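Local coordinates for protein beta-N-acetylglucosaminidase Nag2 (Vibrio harveyi, PDB 6EZR) that probably hydrolyses terminal non-reducing N-acetyl-D-hexosamine residues from N-acetyl-beta-D-hexosaminides, as a glycoside hydrolase of family 20, at residues I257-R262 with A606-K611. Residues are numbered along the deposited sequence; the frame is centred on the assembly and turned at random.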
ATOM      1  N   ILE A 257      29.674   8.017  13.404  1.00 51.23           N
ATOM      2  CA  ILE A 257      28.611   8.165  12.414  1.00 48.13           C
ATOM      3  C   ILE A 257      28.096   9.603  12.404  1.00 48.53           C
ATOM      4  O   ILE A 257      27.697  10.125  13.432  1.00 47.77           O
ATOM      5  CB  ILE A 257      27.453   7.176  12.662  1.00 48.32           C
ATOM      6  CG1 ILE A 257      27.957   5.731  12.534  1.00 49.21           C
ATOM      7  CG2 ILE A 257      26.326   7.400  11.659  1.00 49.16           C
ATOM      8  CD1 ILE A 257      26.993   4.664  13.010  1.00 49.08           C
ATOM      9  N   ILE A 258      28.149  10.234  11.233  1.00 48.99           N
ATOM     10  CA  ILE A 258      27.482  11.507  10.968  1.00 49.10           C
ATOM     11  C   ILE A 258      26.527  11.206   9.811  1.00 46.80           C
ATOM     12  O   ILE A 258      26.932  10.636   8.804  1.00 46.24           O
ATOM     13  CB  ILE A 258      28.466  12.640  10.589  1.00 51.18           C
ATOM     14  CG1 ILE A 258      29.599  12.774  11.626  1.00 53.51           C
ATOM     15  CG2 ILE A 258      27.731  13.977  10.475  1.00 50.31           C
ATOM     16  CD1 ILE A 258      30.833  13.488  11.103  1.00 52.53           C
ATOM     17  N   ASP A 259      25.261  11.584   9.965  1.00 45.23           N
ATOM     18  CA  ASP A 259      24.201  11.122   9.070  1.00 43.60           C
ATOM     19  C   ASP A 259      23.077  12.153   9.014  1.00 45.45           C
ATOM     20  O   ASP A 259      22.834  12.880   9.978  1.00 44.03           O
ATOM     21  CB  ASP A 259      23.664   9.774   9.572  1.00 43.47           C
ATOM     22  CG  ASP A 259      23.082   8.888   8.467  1.00 44.46           C
ATOM     23  OD1 ASP A 259      23.258   9.169   7.260  1.00 44.23           O
ATOM     24  OD2 ASP A 259      22.437   7.873   8.808  1.00 43.59           O
ATOM     25  N   SER A 260      22.418  12.225   7.862  1.00 45.44           N
ATOM     26  CA  SER A 260      21.271  13.096   7.664  1.00 44.19           C
ATOM     27  C   SER A 260      20.489  12.614   6.431  1.00 43.38           C
ATOM     28  O   SER A 260      21.076  12.028   5.527  1.00 41.01           O
ATOM     29  CB  SER A 260      21.707  14.565   7.522  1.00 45.65           C
ATOM     30  OG  SER A 260      22.171  14.880   6.218  1.00 47.33           O
ATOM     31  N   PRO A 261      19.167  12.859   6.397  1.00 42.97           N
ATOM     32  CA  PRO A 261      18.326  12.351   5.314  1.00 42.76           C
ATOM     33  C   PRO A 261      18.528  13.062   3.970  1.00 44.70           C
ATOM     34  O   PRO A 261      18.587  14.291   3.927  1.00 47.24           O
ATOM     35  CB  PRO A 261      16.906  12.601   5.832  1.00 42.82           C
ATOM     36  CG  PRO A 261      17.037  13.737   6.787  1.00 42.72           C
ATOM     37  CD  PRO A 261      18.381  13.574   7.423  1.00 42.83           C
ATOM     38  N   ARG A 262      18.619  12.291   2.887  1.00 44.98           N
ATOM     39  CA  ARG A 262      18.629  12.857   1.527  1.00 45.28           C
ATOM     40  C   ARG A 262      17.341  13.612   1.207  1.00 42.84           C
ATOM     41  O   ARG A 262      17.396  14.712   0.679  1.00 42.95           O
ATOM     42  CB  ARG A 262      18.845  11.780   0.457  1.00 47.67           C
ATOM     43  CG  ARG A 262      19.684  12.246  -0.722  1.00 50.54           C
ATOM     44  CD  ARG A 262      18.916  12.538  -1.994  1.00 51.32           C
ATOM     45  NE  ARG A 262      18.888  11.370  -2.871  1.00 51.68           N
ATOM     46  CZ  ARG A 262      18.853  11.393  -4.208  1.00 49.63           C
ATOM     47  NH1 ARG A 262      18.828  10.233  -4.864  1.00 48.52           N
ATOM     48  NH2 ARG A 262      18.845  12.540  -4.902  1.00 45.63           N
ATOM     49  N   ALA A 606      17.092   4.491  -0.933  1.00 39.66           N
ATOM     50  CA  ALA A 606      16.873   5.524  -1.952  1.00 39.91           C
ATOM     51  C   ALA A 606      16.384   6.843  -1.354  1.00 38.85           C
ATOM     52  O   ALA A 606      16.694   7.906  -1.864  1.00 38.38           O
ATOM     53  CB  ALA A 606      15.869   5.032  -2.992  1.00 40.39           C
ATOM     54  N   CYS A 607      15.587   6.745  -0.294  1.00 41.37           N
ATOM     55  CA  CYS A 607      15.014   7.894   0.402  1.00 43.32           C
ATOM     56  C   CYS A 607      16.021   8.650   1.256  1.00 43.36           C
ATOM     57  O   CYS A 607      15.891   9.858   1.439  1.00 43.23           O
ATOM     58  CB  CYS A 607      13.901   7.434   1.344  1.00 43.39           C
ATOM     59  SG  CYS A 607      12.441   6.728   0.577  1.00 50.47           S
ATOM     60  N   TRP A 608      16.988   7.916   1.805  1.00 42.74           N
ATOM     61  CA  TRP A 608      17.879   8.415   2.852  1.00 43.09           C
ATOM     62  C   TRP A 608      19.319   8.616   2.389  1.00 43.10           C
ATOM     63  O   TRP A 608      19.897   9.687   2.597  1.00 42.65           O
ATOM     64  CB  TRP A 608      17.882   7.435   4.036  1.00 42.76           C
ATOM     65  CG  TRP A 608      18.760   7.890   5.151  1.00 42.68           C
ATOM     66  CD1 TRP A 608      20.113   7.735   5.239  1.00 41.80           C
ATOM     67  CD2 TRP A 608      18.362   8.608   6.322  1.00 41.38           C
ATOM     68  NE1 TRP A 608      20.578   8.304   6.391  1.00 41.07           N
ATOM     69  CE2 TRP A 608      19.527   8.845   7.079  1.00 40.10           C
ATOM     70  CE3 TRP A 608      17.131   9.057   6.814  1.00 41.58           C
ATOM     71  CZ2 TRP A 608      19.502   9.515   8.301  1.00 39.19           C
ATOM     72  CZ3 TRP A 608      17.108   9.724   8.034  1.00 40.59           C
ATOM     73  CH2 TRP A 608      18.291   9.955   8.755  1.00 39.15           C
ATOM     74  N   THR A 609      19.903   7.561   1.830  1.00 42.26           N
ATOM     75  CA  THR A 609      21.324   7.537   1.488  1.00 42.24           C
ATOM     76  C   THR A 609      21.618   8.300   0.204  1.00 45.99           C
ATOM     77  O   THR A 609      20.929   8.124  -0.794  1.00 47.25           O
ATOM     78  CB  THR A 609      21.832   6.095   1.365  1.00 41.49           C
ATOM     79  OG1 THR A 609      21.499   5.376   2.558  1.00 40.90           O
ATOM     80  CG2 THR A 609      23.347   6.053   1.186  1.00 42.89           C
ATOM     81  N   GLU A 610      22.667   9.123   0.230  1.00 51.16           N
ATOM     82  CA  GLU A 610      23.080   9.905  -0.946  1.00 53.78           C
ATOM     83  C   GLU A 610      23.562   8.955  -2.044  1.00 52.90           C
ATOM     84  O   GLU A 610      24.130   7.903  -1.747  1.00 51.24           O
ATOM     85  CB  GLU A 610      24.206  10.889  -0.597  1.00 56.05           C
ATOM     86  CG  GLU A 610      23.884  11.936   0.471  1.00 58.90           C
ATOM     87  CD  GLU A 610      22.867  12.976   0.040  1.00 60.14           C
ATOM     88  OE1 GLU A 610      22.673  13.173  -1.175  1.00 65.16           O
ATOM     89  OE2 GLU A 610      22.257  13.609   0.930  1.00 60.98           O
ATOM     90  N   LYS A 611      23.338   9.334  -3.300  1.00 53.13           N
ATOM     91  CA  LYS A 611      23.698   8.507  -4.468  1.00 55.93           C
ATOM     92  C   LYS A 611      25.155   8.008  -4.449  1.00 54.79           C
ATOM     93  O   LYS A 611      25.431   6.859  -4.800  1.00 54.38           O
ATOM     94  CB  LYS A 611      23.460   9.299  -5.757  1.00 61.43           C
ATOM     95  CG  LYS A 611      23.422   8.460  -7.036  1.00 65.22           C
ATOM     96  CD  LYS A 611      24.326   9.015  -8.139  1.00 67.52           C
ATOM     97  CE  LYS A 611      25.747   8.473  -8.004  1.00 68.97           C
ATOM     98  NZ  LYS A 611      26.799   9.304  -8.648  1.00 69.04           N
TER
HETATM   99  O   HOH W   1      19.234   8.168  -2.972  1.00 50.55           O
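The indole of W608 has its N-H edge at D259 and one face packed by S260 and P261. Its NE1 donates to D259 OD1 (2.9 Å), which lies near the ring plane, whereas the N-H meets that oxygen from above the carboxylate plane; the two planes stand 69° apart. The same OD1 accepts from the backbone N of N147, so two N-H groups converge on this buried oxygen, and OD2 has a weak bond to Y211 OH. CG of W608 is anti to the backbone N (chi1 -179°), which carries the ring back from a CB pointing away to D259 and S260-P261. P261 CB lies 4.0 Å from the centroid of the six-membered ring in a CH-pi contact.

The backbone N of R262 bonds to W608 O (2.9 Å), and CB packs against that oxygen and C607 O. The E610 carboxylate crosses the chain at CG, 3.2 Å from OE1 and 3.3 Å from OE2; CD is 3.9 Å from OE1. NE, 4.5 Å from OE1, makes no salt bridge, the oxygen lying well out of the guanidinium plane. Bends at chi2 and chi3 bring NH1 to P560 O and to a water (2.8 Å) that donates to A606 O in the helix and T609 O just past its end.

The arrangement joins strand 249-259 of domain 2 to the C-terminal end of helix 599-608, at the domain junction preceding strand 265-271, the first of the catalytic TIM barrel.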